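PDB 5UAO: tryptophane-5-halogenase from Microbispora sp. ATCC PTA-5024, which binds FAD and, as a flavin-dependent tryptophan halogenase, catalyses formation of 5-chlorotryptophan during biosynthesis of the lanthipeptide NAI-107. Local coordinates for residues V32-G37 and V57-S62; D198-E203 and I216-R221; T232-L237 and V344-A349. One frame throughout, in Å; residues are numbered along the deposited sequence.

Contact 1: V32-G37 and V57-S62; sequences VGVIGG and VALVES. With FAD (flavin-adenine dinucleotide), chain E.
The carbonyl oxygen of Gly-36 is buried with no polar partner in the model, covered instead by the isobutyl group of Leu-59. All of the branch takes part: CG and CD1 of Leu-59 each lie 3.6 Å from Gly-36 O, and CD2 continues over the alpha carbon of Gly-37. CG is set trans to the backbone nitrogen (chi1 -169°), which carries the branch along the strand to the glycine turn. Behind this turn, 32-35 and 57-61 run parallel with a modest twist. Amides of the two strands donate in turn: Ala-58 N donates to Val-32 O, Val-34 N to Ala-58 O, Val-60 N to Val-34 O and Gly-36 N to Val-60 O. Ile-35 and Val-60 lie side by side on one face, CD1 of Ile-35 3.8 Å from CG2 of Val-60. Val-32, Val-34, Val-57 and Leu-59 occupy the other face and pack against helix 39-51, whose Leu-48 touches all three valines. The two strands and that helix form the beta-alpha-beta unit of a Rossmann-type dinucleotide fold, and Gly-36 begins what looks like its GxGxxG turn. Here the chain meets the adenosine ribose: Gly-37 N donates to FAD O3B at 2.9 Å, and Gly-36 CA sits 3.5 Å from FAD O4B. With CG between its backbone nitrogen and carbonyl carbon (chi1 62°), the otherwise extended side chain of Glu-61 brings OE1 to 3.6 Å from Gly-37 CA. That oxygen stays 3.8 Å from FAD O3B, too long for a hydrogen bond, and instead accepts from a water that also donates to Gly-37 O. Its partner oxygen, OE2, is bonded to His-196 and Tyr-42, which together with the water fix the carboxylate from both of its oxygens.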
loop_
_atom_site.group_PDB
_atom_site.type_symbol
_atom_site.label_atom_id
_atom_site.label_comp_id
_atom_site.label_asym_id
_atom_site.label_seq_id
_atom_site.Cartn_x
_atom_site.Cartn_y
_atom_site.Cartn_z
ATOM N N VAL A 32 9.336 28.310 -13.985
ATOM C CA VAL A 32 8.743 27.979 -12.689
ATOM C C VAL A 32 9.272 28.986 -11.684
ATOM O O VAL A 32 10.470 29.290 -11.655
ATOM C CB VAL A 32 9.101 26.555 -12.227
ATOM C CG1 VAL A 32 8.575 26.306 -10.844
ATOM C CG2 VAL A 32 8.595 25.495 -13.207
ATOM N N GLY A 33 8.346 29.543 -10.943
ATOM C CA GLY A 33 8.610 30.459 -9.805
ATOM C C GLY A 33 8.408 29.711 -8.471
ATOM O O GLY A 33 7.304 29.326 -8.120
ATOM N N VAL A 34 9.497 29.482 -7.770
ATOM C CA VAL A 34 9.484 28.938 -6.428
ATOM C C VAL A 34 9.440 30.087 -5.399
ATOM O O VAL A 34 10.376 30.928 -5.272
ATOM C CB VAL A 34 10.710 28.061 -6.217
ATOM C CG1 VAL A 34 10.787 27.612 -4.736
ATOM C CG2 VAL A 34 10.683 26.927 -7.237
ATOM N N ILE A 35 8.317 30.184 -4.705
ATOM C CA ILE A 35 8.076 31.347 -3.886
ATOM C C ILE A 35 8.413 31.062 -2.449
ATOM O O ILE A 35 7.630 30.408 -1.735
ATOM C CB ILE A 35 6.614 31.783 -3.979
ATOM C CG1 ILE A 35 6.222 31.854 -5.456
ATOM C CG2 ILE A 35 6.443 33.166 -3.279
ATOM C CD1 ILE A 35 7.195 32.648 -6.355
ATOM N N GLY A 36 9.595 31.508 -2.036
ATOM C CA GLY A 36 10.124 31.171 -0.722
ATOM C C GLY A 36 11.501 30.520 -0.716
ATOM O O GLY A 36 11.817 29.720 -1.576
ATOM N N GLY A 37 12.332 30.915 0.245
ATOM C CA GLY A 37 13.751 30.504 0.311
ATOM C C GLY A 37 14.213 29.820 1.593
ATOM O O GLY A 37 15.330 29.992 2.032
ATOM N N VAL A 57 14.112 28.356 -13.824
ATOM C CA VAL A 57 13.617 28.231 -12.472
ATOM C C VAL A 57 14.110 29.429 -11.680
ATOM O O VAL A 57 15.310 29.698 -11.605
ATOM C CB VAL A 57 14.128 26.935 -11.840
ATOM C CG1 VAL A 57 13.746 26.864 -10.364
ATOM C CG2 VAL A 57 13.589 25.718 -12.585
ATOM N N ALA A 58 13.181 30.162 -11.085
ATOM C CA ALA A 58 13.470 31.378 -10.328
ATOM C C ALA A 58 13.044 31.132 -8.897
ATOM O O ALA A 58 11.983 30.540 -8.688
ATOM C CB ALA A 58 12.667 32.530 -10.908
ATOM N N LEU A 59 13.864 31.510 -7.927
ATOM C CA LEU A 59 13.497 31.497 -6.557
ATOM C C LEU A 59 13.281 32.939 -6.067
ATOM O O LEU A 59 14.216 33.737 -6.130
ATOM C CB LEU A 59 14.570 30.757 -5.708
ATOM C CG LEU A 59 14.113 30.460 -4.266
ATOM C CD1 LEU A 59 14.631 29.139 -3.701
ATOM C CD2 LEU A 59 14.487 31.592 -3.308
ATOM N N VAL A 60 12.076 33.213 -5.511
ATOM C CA VAL A 60 11.646 34.509 -4.987
ATOM C C VAL A 60 11.575 34.482 -3.456
ATOM O O VAL A 60 10.941 33.619 -2.869
ATOM C CB VAL A 60 10.253 34.900 -5.520
ATOM C CG1 VAL A 60 9.767 36.271 -4.986
ATOM C CG2 VAL A 60 10.176 34.840 -7.060
ATOM N N GLU A 61 12.265 35.381 -2.792
ATOM C CA GLU A 61 12.208 35.432 -1.336
ATOM C C GLU A 61 12.416 36.841 -0.780
ATOM O O GLU A 61 13.090 37.717 -1.383
ATOM C CB GLU A 61 13.215 34.495 -0.684
ATOM C CG GLU A 61 14.647 34.801 -1.003
ATOM C CD GLU A 61 15.668 33.972 -0.256
ATOM O OE1 GLU A 61 15.482 33.641 0.930
ATOM O OE2 GLU A 61 16.694 33.656 -0.859
ATOM N N SER A 62 11.808 37.038 0.372
ATOM C CA SER A 62 11.759 38.318 1.023
ATOM C C SER A 62 12.872 38.353 2.035
ATOM O O SER A 62 12.888 37.556 2.970
ATOM C CB SER A 62 10.394 38.469 1.749
ATOM O OG SER A 62 10.289 39.710 2.429
HETATM P PA FAD E . 10.165 28.772 6.032
HETATM O O1A FAD E . 11.527 28.283 6.526
HETATM O O2A FAD E . 9.128 29.418 6.970
HETATM O O5B FAD E . 10.365 29.688 4.725
HETATM C C5B FAD E . 9.387 30.541 4.165
HETATM C C4B FAD E . 10.070 31.365 3.089
HETATM O O4B FAD E . 8.947 31.990 2.461
HETATM C C3B FAD E . 11.025 32.491 3.536
HETATM O O3B FAD E . 12.255 32.599 2.659
HETATM C C2B FAD E . 10.171 33.757 3.406
HETATM O O2B FAD E . 10.924 35.014 3.166
HETATM C C1B FAD E . 9.278 33.363 2.229
HETATM N N9A FAD E . 8.064 34.211 2.161
HETATM C C8A FAD E . 6.998 34.182 3.014
HETATM N N7A FAD E . 6.072 35.095 2.609
HETATM C C5A FAD E . 6.577 35.713 1.512
HETATM C C6A FAD E . 6.129 36.806 0.659
HETATM N N6A FAD E . 4.921 37.400 0.897
HETATM N N1A FAD E . 6.906 37.140 -0.361
HETATM C C2A FAD E . 8.084 36.541 -0.624
HETATM N N3A FAD E . 8.557 35.555 0.140
HETATM C C4A FAD E . 7.849 35.123 1.201
HETATM N N1 FAD E . 11.947 19.258 10.013
HETATM C C2 FAD E . 12.853 18.223 10.008
HETATM O O2 FAD E . 13.044 17.538 8.952
HETATM N N3 FAD E . 13.577 17.911 11.116
HETATM C C4 FAD E . 13.469 18.579 12.282
HETATM O O4 FAD E . 14.179 18.196 13.264
HETATM C C4X FAD E . 12.498 19.723 12.339
HETATM N N5 FAD E . 12.248 20.435 13.473
HETATM C C5X FAD E . 11.364 21.461 13.507
HETATM C C6 FAD E . 11.160 22.145 14.698
HETATM C C7 FAD E . 10.242 23.176 14.784
HETATM C C7M FAD E . 10.014 23.956 16.046
HETATM C C8 FAD E . 9.512 23.596 13.591
HETATM C C8M FAD E . 8.521 24.737 13.698
HETATM C C9 FAD E . 9.705 22.910 12.404
HETATM C C9A FAD E . 10.587 21.833 12.287
HETATM N N10 FAD E . 10.775 21.104 11.061
HETATM C C10 FAD E . 11.724 20.033 11.098
HETATM C "C1'" FAD E . 10.153 21.415 9.737
HETATM C "C2'" FAD E . 11.346 22.141 8.948
HETATM O "O2'" FAD E . 11.727 23.156 9.869
HETATM C "C3'" FAD E . 11.366 23.136 7.733
HETATM O "O3'" FAD E . 12.543 23.981 7.449
HETATM C "C4'" FAD E . 10.561 24.344 8.113
HETATM O "O4'" FAD E . 9.899 24.149 9.399
HETATM C "C5'" FAD E . 9.729 24.678 6.875
HETATM O "O5'" FAD E . 10.545 25.196 5.864
HETATM P P FAD E . 9.743 26.166 4.818
HETATM O O1P FAD E . 8.469 25.546 4.434
HETATM O O2P FAD E . 10.796 26.372 3.736
HETATM O O3P FAD E . 9.274 27.508 5.496
HETATM O O HOH W 1 16.969 31.893 2.364
#

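Contact 2: D198-E203 and I216-R221; sequences DATVAE and ITTDGR. With FAD (flavin-adenine dinucleotide), chain E.
Ala-199 lays its methyl group against the methyl of Thr-217, CB to CG2 3.6 Å, while the guanidinium of Arg-221 lies obliquely beside it. Arg-221 reaches past this methyl to the backbone: NH1 and NH2 converge end-on upon Asp-198 O, which lies in the guanidinium plane. The NH2 bond, 3.0 Å to Asp-198 O, follows a lone pair, whereas NH1 approaches from above the carbonyl plane. A bend at chi3 (-68°) turns the guanidinium so that its NE edge also faces Asp-219. There NE and NH2 take one carboxylate oxygen each, with NE to Asp-219 OD2 at 3.0 Å. Thr-217 OG1 donates to Asp-219 OD1 from the carboxylate face opposite to NH2, holding the acid over the type I turn 217-220. This turn follows strand 211-217 of a beta hairpin, and a classic bulge disturbs the pairing with strand 195-208: Ala-202 N and Glu-203 N both donate to Ile-216 O, while Ile-216 N returns a bond to Glu-203 O. Thr-218 N donates to Thr-200 O at 2.8 Å, and the side chains of these two threonines cross, their CG2 methyls 3.9 Å apart. A water completes this end, accepting from Thr-200 N, donating to Asp-219 OD1 and bonding to Thr-218 OG1. The CB of Val-201 lies on the side away from 216-221, 3.5 Å from FAD N1A. Its backbone reads the adenine edge with two nearly straight bonds, Val-201 N to FAD N1A at 2.8 Å and FAD N6A to Val-201 O at 2.9 Å.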
loop_
_atom_site.group_PDB
_atom_site.type_symbol
_atom_site.label_atom_id
_atom_site.label_comp_id
_atom_site.label_asym_id
_atom_site.label_seq_id
_atom_site.Cartn_x
_atom_site.Cartn_y
_atom_site.Cartn_z
ATOM N N ASP A 198 14.766 39.010 -5.262
ATOM C CA ASP A 198 14.535 39.518 -3.928
ATOM C C ASP A 198 13.256 40.336 -3.970
ATOM O O ASP A 198 13.224 41.431 -4.543
ATOM C CB ASP A 198 15.728 40.318 -3.424
ATOM C CG ASP A 198 15.474 41.034 -2.076
ATOM O OD1 ASP A 198 14.548 40.689 -1.302
ATOM O OD2 ASP A 198 16.228 41.998 -1.793
ATOM N N ALA A 199 12.207 39.835 -3.336
ATOM C CA ALA A 199 10.911 40.539 -3.389
ATOM C C ALA A 199 10.015 40.083 -2.260
ATOM O O ALA A 199 10.134 38.963 -1.768
ATOM C CB ALA A 199 10.246 40.264 -4.730
ATOM N N THR A 200 9.136 40.966 -1.833
ATOM C CA THR A 200 8.109 40.622 -0.894
ATOM C C THR A 200 6.819 40.620 -1.631
ATOM O O THR A 200 6.387 41.669 -2.194
ATOM C CB THR A 200 8.093 41.594 0.305
ATOM O OG1 THR A 200 9.352 41.455 0.945
ATOM C CG2 THR A 200 7.003 41.181 1.315
ATOM N N VAL A 201 6.186 39.438 -1.725
ATOM C CA VAL A 201 4.915 39.338 -2.488
ATOM C C VAL A 201 3.811 39.982 -1.670
ATOM O O VAL A 201 3.705 39.676 -0.496
ATOM C CB VAL A 201 4.581 37.857 -2.851
ATOM C CG1 VAL A 201 3.143 37.697 -3.338
ATOM C CG2 VAL A 201 5.593 37.347 -3.874
ATOM N N ALA A 202 3.024 40.882 -2.295
ATOM C CA ALA A 202 1.886 41.603 -1.641
ATOM C C ALA A 202 0.565 40.989 -2.025
ATOM O O ALA A 202 -0.371 40.959 -1.223
ATOM C CB ALA A 202 1.834 43.084 -2.061
ATOM N N GLU A 203 0.454 40.599 -3.286
ATOM C CA GLU A 203 -0.771 40.040 -3.777
ATOM C C GLU A 203 -0.499 38.958 -4.795
ATOM O O GLU A 203 0.357 39.057 -5.678
ATOM C CB GLU A 203 -1.636 41.104 -4.414
ATOM C CG GLU A 203 -3.010 40.567 -4.800
ATOM C CD GLU A 203 -3.811 41.536 -5.671
ATOM O OE1 GLU A 203 -3.382 42.714 -5.831
ATOM O OE2 GLU A 203 -4.863 41.094 -6.217
ATOM N N ILE A 216 2.154 40.407 -7.472
ATOM C CA ILE A 216 2.507 41.817 -7.321
ATOM C C ILE A 216 3.336 41.976 -6.040
ATOM O O ILE A 216 2.894 41.637 -4.947
ATOM C CB ILE A 216 1.236 42.701 -7.186
ATOM C CG1 ILE A 216 0.142 42.292 -8.184
ATOM C CG2 ILE A 216 1.566 44.202 -7.180
ATOM C CD1 ILE A 216 0.549 42.301 -9.615
ATOM N N THR A 217 4.549 42.491 -6.174
ATOM C CA THR A 217 5.371 42.760 -5.024
ATOM C C THR A 217 4.932 44.008 -4.291
ATOM O O THR A 217 4.216 44.868 -4.840
ATOM C CB THR A 217 6.850 42.913 -5.389
ATOM O OG1 THR A 217 7.124 44.173 -6.060
ATOM C CG2 THR A 217 7.285 41.743 -6.237
ATOM N N THR A 218 5.395 44.145 -3.071
ATOM C CA THR A 218 5.097 45.351 -2.285
ATOM C C THR A 218 5.562 46.657 -2.947
ATOM O O THR A 218 4.945 47.647 -2.746
ATOM C CB THR A 218 5.759 45.272 -0.928
ATOM O OG1 THR A 218 7.140 44.910 -1.119
ATOM C CG2 THR A 218 5.045 44.217 -0.059
ATOM N N ASP A 219 6.640 46.628 -3.723
ATOM C CA ASP A 219 7.156 47.834 -4.410
ATOM C C ASP A 219 6.509 48.008 -5.733
ATOM O O ASP A 219 6.833 48.954 -6.396
ATOM C CB ASP A 219 8.676 47.717 -4.599
ATOM C CG ASP A 219 9.075 46.428 -5.362
ATOM O OD1 ASP A 219 9.150 45.342 -4.755
ATOM O OD2 ASP A 219 9.273 46.502 -6.590
ATOM N N GLY A 220 5.693 47.035 -6.190
ATOM C CA GLY A 220 4.950 47.109 -7.443
ATOM C C GLY A 220 5.446 46.343 -8.652
ATOM O O GLY A 220 4.864 46.457 -9.702
ATOM N N ARG A 221 6.544 45.600 -8.558
ATOM C CA ARG A 221 6.887 44.660 -9.625
ATOM C C ARG A 221 5.745 43.646 -9.803
ATOM O O ARG A 221 5.005 43.351 -8.861
ATOM C CB ARG A 221 8.204 43.944 -9.357
ATOM C CG ARG A 221 9.425 44.799 -9.627
ATOM C CD ARG A 221 10.710 44.171 -9.107
ATOM N NE ARG A 221 10.717 44.145 -7.650
ATOM C CZ ARG A 221 11.489 43.410 -6.860
ATOM N NH1 ARG A 221 12.338 42.502 -7.358
ATOM N NH2 ARG A 221 11.367 43.536 -5.531
HETATM P PA FAD E . 10.165 28.772 6.032
HETATM O O1A FAD E . 11.527 28.283 6.526
HETATM O O2A FAD E . 9.128 29.418 6.970
HETATM O O5B FAD E . 10.365 29.688 4.725
HETATM C C5B FAD E . 9.387 30.541 4.165
HETATM C C4B FAD E . 10.070 31.365 3.089
HETATM O O4B FAD E . 8.947 31.990 2.461
HETATM C C3B FAD E . 11.025 32.491 3.536
HETATM O O3B FAD E . 12.255 32.599 2.659
HETATM C C2B FAD E . 10.171 33.757 3.406
HETATM O O2B FAD E . 10.924 35.014 3.166
HETATM C C1B FAD E . 9.278 33.363 2.229
HETATM N N9A FAD E . 8.064 34.211 2.161
HETATM C C8A FAD E . 6.998 34.182 3.014
HETATM N N7A FAD E . 6.072 35.095 2.609
HETATM C C5A FAD E . 6.577 35.713 1.512
HETATM C C6A FAD E . 6.129 36.806 0.659
HETATM N N6A FAD E . 4.921 37.400 0.897
HETATM N N1A FAD E . 6.906 37.140 -0.361
HETATM C C2A FAD E . 8.084 36.541 -0.624
HETATM N N3A FAD E . 8.557 35.555 0.140
HETATM C C4A FAD E . 7.849 35.123 1.201
HETATM N N1 FAD E . 11.947 19.258 10.013
HETATM C C2 FAD E . 12.853 18.223 10.008
HETATM O O2 FAD E . 13.044 17.538 8.952
HETATM N N3 FAD E . 13.577 17.911 11.116
HETATM C C4 FAD E . 13.469 18.579 12.282
HETATM O O4 FAD E . 14.179 18.196 13.264
HETATM C C4X FAD E . 12.498 19.723 12.339
HETATM N N5 FAD E . 12.248 20.435 13.473
HETATM C C5X FAD E . 11.364 21.461 13.507
HETATM C C6 FAD E . 11.160 22.145 14.698
HETATM C C7 FAD E . 10.242 23.176 14.784
HETATM C C7M FAD E . 10.014 23.956 16.046
HETATM C C8 FAD E . 9.512 23.596 13.591
HETATM C C8M FAD E . 8.521 24.737 13.698
HETATM C C9 FAD E . 9.705 22.910 12.404
HETATM C C9A FAD E . 10.587 21.833 12.287
HETATM N N10 FAD E . 10.775 21.104 11.061
HETATM C C10 FAD E . 11.724 20.033 11.098
HETATM C "C1'" FAD E . 10.153 21.415 9.737
HETATM C "C2'" FAD E . 11.346 22.141 8.948
HETATM O "O2'" FAD E . 11.727 23.156 9.869
HETATM C "C3'" FAD E . 11.366 23.136 7.733
HETATM O "O3'" FAD E . 12.543 23.981 7.449
HETATM C "C4'" FAD E . 10.561 24.344 8.113
HETATM O "O4'" FAD E . 9.899 24.149 9.399
HETATM C "C5'" FAD E . 9.729 24.678 6.875
HETATM O "O5'" FAD E . 10.545 25.196 5.864
HETATM P P FAD E . 9.743 26.166 4.818
HETATM O O1P FAD E . 8.469 25.546 4.434
HETATM O O2P FAD E . 10.796 26.372 3.736
HETATM O O3P FAD E . 9.274 27.508 5.496
HETATM O O HOH W 2 9.243 43.730 -2.580
#

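Contact 3: T232-L237 and V344-A349; sequences TGFRSL and VGNSYA. With FAD (flavin-adenine dinucleotide), chain E.
Thr-232 begins the contact, its amide nitrogen 4.1 Å from CB of Ser-347, while its own CB turns to the adenine at FAD C8A. Its hydroxyl is shared between Asp-230 and the amide of Leu-237, which ties the two ends of 232-237 together. The carbonyl oxygen of Gly-233 accepts from Ser-236 N and presses on Ser-347, 3.0 Å from CA in a bent CA-H...O contact; its amide donates to a water that also accepts from Ser-347 N and donates to Val-344 O and FAD O1P. Phe-234 then stacks on Asn-346. Ring and amide planes are 24° apart, ND2 of Asn-346 lies 3.5 Å above the ring plane toward the rim, and CB of Asn-346 makes a CH-pi contact over the centre of the same face. Phe-328 and Phe-350 also pack against this ring, the latter edge-to-face. Ser-236 closes the walk: with OG trans to its backbone nitrogen (chi1 -179°), it donates to Ser-347 O at 2.9 Å and also bonds Glu-240 N, tying the second loop to helix 237-242. Asn-346 meanwhile gives its backbone amide to FAD O1P at 3.0 Å, and its ND2 makes a weak bond to FAD O4' in a tight, doubtful fit. A second water accepts from Phe-234 N and Asn-346 ND2 and donates to FAD O2A at 2.6 Å. The two loops thus clasp the FAD pyrophosphate with one direct backbone amide and two waters that relay further N-H groups, so the phosphate charge is probably eased in part by amide and water dipoles.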
loop_
_atom_site.group_PDB
_atom_site.type_symbol
_atom_site.label_atom_id
_atom_site.label_comp_id
_atom_site.label_asym_id
_atom_site.label_seq_id
_atom_site.Cartn_x
_atom_site.Cartn_y
_atom_site.Cartn_z
ATOM N N THR A 232 5.967 29.326 1.002
ATOM C CA THR A 232 5.946 30.527 1.822
ATOM C C THR A 232 5.850 30.268 3.290
ATOM O O THR A 232 5.711 31.228 4.042
ATOM C CB THR A 232 4.832 31.534 1.411
ATOM O OG1 THR A 232 3.553 30.933 1.540
ATOM C CG2 THR A 232 5.035 31.972 -0.015
ATOM N N GLY A 233 6.004 29.013 3.723
ATOM C CA GLY A 233 5.907 28.652 5.125
ATOM C C GLY A 233 4.454 28.628 5.637
ATOM O O GLY A 233 3.529 28.599 4.870
ATOM N N PHE A 234 4.259 28.780 6.928
ATOM C CA PHE A 234 2.888 28.652 7.516
ATOM C C PHE A 234 1.850 29.603 6.929
ATOM O O PHE A 234 0.737 29.183 6.772
ATOM C CB PHE A 234 2.949 28.815 9.043
ATOM C CG PHE A 234 3.616 27.666 9.747
ATOM C CD1 PHE A 234 3.031 26.424 9.737
ATOM C CD2 PHE A 234 4.749 27.849 10.503
ATOM C CE1 PHE A 234 3.585 25.353 10.416
ATOM C CE2 PHE A 234 5.308 26.799 11.219
ATOM C CZ PHE A 234 4.740 25.542 11.161
ATOM N N ARG A 235 2.235 30.831 6.559
ATOM C CA ARG A 235 1.387 31.806 5.913
ATOM C C ARG A 235 0.654 31.306 4.665
ATOM O O ARG A 235 -0.404 31.827 4.326
ATOM C CB ARG A 235 2.223 32.966 5.405
ATOM C CG ARG A 235 2.464 34.076 6.386
ATOM C CD ARG A 235 3.692 34.906 5.928
ATOM N NE ARG A 235 4.758 34.579 6.835
ATOM C CZ ARG A 235 5.384 35.420 7.643
ATOM N NH1 ARG A 235 5.108 36.727 7.630
ATOM N NH2 ARG A 235 6.315 34.926 8.470
ATOM N N SER A 236 1.307 30.402 3.940
ATOM C CA SER A 236 0.719 29.682 2.823
ATOM C C SER A 236 -0.029 30.649 1.895
ATOM O O SER A 236 -1.250 30.564 1.719
ATOM C CB SER A 236 -0.178 28.557 3.365
ATOM O OG SER A 236 -0.807 27.757 2.304
ATOM N N LEU A 237 0.731 31.585 1.321
ATOM C CA LEU A 237 0.174 32.755 0.611
ATOM C C LEU A 237 -0.592 32.367 -0.653
ATOM O O LEU A 237 -1.677 32.909 -0.920
ATOM C CB LEU A 237 1.298 33.695 0.228
ATOM C CG LEU A 237 0.946 35.150 0.103
ATOM C CD1 LEU A 237 0.784 35.640 1.536
ATOM C CD2 LEU A 237 2.062 35.882 -0.627
ATOM N N VAL A 344 4.781 23.178 -1.050
ATOM C CA VAL A 344 5.819 22.320 -0.490
ATOM C C VAL A 344 6.270 22.909 0.796
ATOM O O VAL A 344 6.583 24.122 0.871
ATOM C CB VAL A 344 7.063 22.168 -1.448
ATOM C CG1 VAL A 344 8.166 21.334 -0.804
ATOM C CG2 VAL A 344 6.671 21.594 -2.835
ATOM N N GLY A 345 6.375 22.046 1.810
ATOM C CA GLY A 345 6.857 22.414 3.147
ATOM C C GLY A 345 5.756 22.921 4.090
ATOM O O GLY A 345 4.640 22.434 4.055
ATOM N N ASN A 346 6.051 23.902 4.935
ATOM C CA ASN A 346 5.105 24.318 5.946
ATOM C C ASN A 346 3.861 25.000 5.363
ATOM O O ASN A 346 2.820 25.068 6.020
ATOM C CB ASN A 346 5.744 25.308 6.958
ATOM C CG ASN A 346 6.835 24.691 7.851
ATOM O OD1 ASN A 346 7.126 23.475 7.820
ATOM N ND2 ASN A 346 7.497 25.582 8.647
ATOM N N SER A 347 3.945 25.528 4.164
ATOM C CA SER A 347 2.761 26.017 3.475
ATOM C C SER A 347 1.668 24.970 3.292
ATOM O O SER A 347 0.491 25.350 3.231
ATOM C CB SER A 347 3.139 26.582 2.106
ATOM O OG SER A 347 3.837 25.578 1.388
ATOM N N TYR A 348 2.036 23.683 3.227
ATOM C CA TYR A 348 1.085 22.594 3.054
ATOM C C TYR A 348 0.693 21.982 4.366
ATOM O O TYR A 348 -0.498 21.923 4.681
ATOM C CB TYR A 348 1.560 21.525 2.077
ATOM C CG TYR A 348 0.628 20.320 2.014
ATOM C CD1 TYR A 348 -0.692 20.441 1.561
ATOM C CD2 TYR A 348 1.033 19.078 2.525
ATOM C CE1 TYR A 348 -1.563 19.347 1.555
ATOM C CE2 TYR A 348 0.197 18.005 2.486
ATOM C CZ TYR A 348 -1.103 18.121 2.001
ATOM O OH TYR A 348 -1.939 17.010 2.000
ATOM N N ALA A 349 1.660 21.569 5.160
ATOM C CA ALA A 349 1.414 20.782 6.356
ATOM C C ALA A 349 2.574 20.867 7.318
ATOM O O ALA A 349 3.693 21.157 6.890
ATOM C CB ALA A 349 1.220 19.299 5.977
HETATM P PA FAD E . 10.165 28.772 6.032
HETATM O O1A FAD E . 11.527 28.283 6.526
HETATM O O2A FAD E . 9.128 29.418 6.970
HETATM O O5B FAD E . 10.365 29.688 4.725
HETATM C C5B FAD E . 9.387 30.541 4.165
HETATM C C4B FAD E . 10.070 31.365 3.089
HETATM O O4B FAD E . 8.947 31.990 2.461
HETATM C C3B FAD E . 11.025 32.491 3.536
HETATM O O3B FAD E . 12.255 32.599 2.659
HETATM C C2B FAD E . 10.171 33.757 3.406
HETATM O O2B FAD E . 10.924 35.014 3.166
HETATM C C1B FAD E . 9.278 33.363 2.229
HETATM N N9A FAD E . 8.064 34.211 2.161
HETATM C C8A FAD E . 6.998 34.182 3.014
HETATM N N7A FAD E . 6.072 35.095 2.609
HETATM C C5A FAD E . 6.577 35.713 1.512
HETATM C C6A FAD E . 6.129 36.806 0.659
HETATM N N6A FAD E . 4.921 37.400 0.897
HETATM N N1A FAD E . 6.906 37.140 -0.361
HETATM C C2A FAD E . 8.084 36.541 -0.624
HETATM N N3A FAD E . 8.557 35.555 0.140
HETATM C C4A FAD E . 7.849 35.123 1.201
HETATM N N1 FAD E . 11.947 19.258 10.013
HETATM C C2 FAD E . 12.853 18.223 10.008
HETATM O O2 FAD E . 13.044 17.538 8.952
HETATM N N3 FAD E . 13.577 17.911 11.116
HETATM C C4 FAD E . 13.469 18.579 12.282
HETATM O O4 FAD E . 14.179 18.196 13.264
HETATM C C4X FAD E . 12.498 19.723 12.339
HETATM N N5 FAD E . 12.248 20.435 13.473
HETATM C C5X FAD E . 11.364 21.461 13.507
HETATM C C6 FAD E . 11.160 22.145 14.698
HETATM C C7 FAD E . 10.242 23.176 14.784
HETATM C C7M FAD E . 10.014 23.956 16.046
HETATM C C8 FAD E . 9.512 23.596 13.591
HETATM C C8M FAD E . 8.521 24.737 13.698
HETATM C C9 FAD E . 9.705 22.910 12.404
HETATM C C9A FAD E . 10.587 21.833 12.287
HETATM N N10 FAD E . 10.775 21.104 11.061
HETATM C C10 FAD E . 11.724 20.033 11.098
HETATM C "C1'" FAD E . 10.153 21.415 9.737
HETATM C "C2'" FAD E . 11.346 22.141 8.948
HETATM O "O2'" FAD E . 11.727 23.156 9.869
HETATM C "C3'" FAD E . 11.366 23.136 7.733
HETATM O "O3'" FAD E . 12.543 23.981 7.449
HETATM C "C4'" FAD E . 10.561 24.344 8.113
HETATM O "O4'" FAD E . 9.899 24.149 9.399
HETATM C "C5'" FAD E . 9.729 24.678 6.875
HETATM O "O5'" FAD E . 10.545 25.196 5.864
HETATM P P FAD E . 9.743 26.166 4.818
HETATM O O1P FAD E . 8.469 25.546 4.434
HETATM O O2P FAD E . 10.796 26.372 3.736
HETATM O O3P FAD E . 9.274 27.508 5.496
HETATM O O HOH W 3 6.502 26.189 2.709
HETATM O O HOH W 4 7.050 28.457 8.230
#

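How the contacts relate
All three contacts line one FAD: contact 2 the adenine, contact 1 the adenosine ribose, contact 3 chiefly the pyrophosphate, while Thr-232 and Leu-237 also touch the adenine. Contacts 1 and 2, with centres about 12 Å apart, join through neighbouring parallel strands of one mixed sheet: Glu-61 O lies 3.0 Å from Ala-199 N, and Ser-62 OG lies 2.5 Å from Thr-200 OG1, both probable hydrogen bonds. Contact 3, about 13 Å from contact 1 and 18 Å from contact 2 between centres, follows strands 227-230 and 341-343 of the same sheet. Its links are packing contacts: Thr-232 CG2 to Ile-35 O at 3.5 Å, and Leu-237 CD2 to Val-201 CG1 at 3.4 Å.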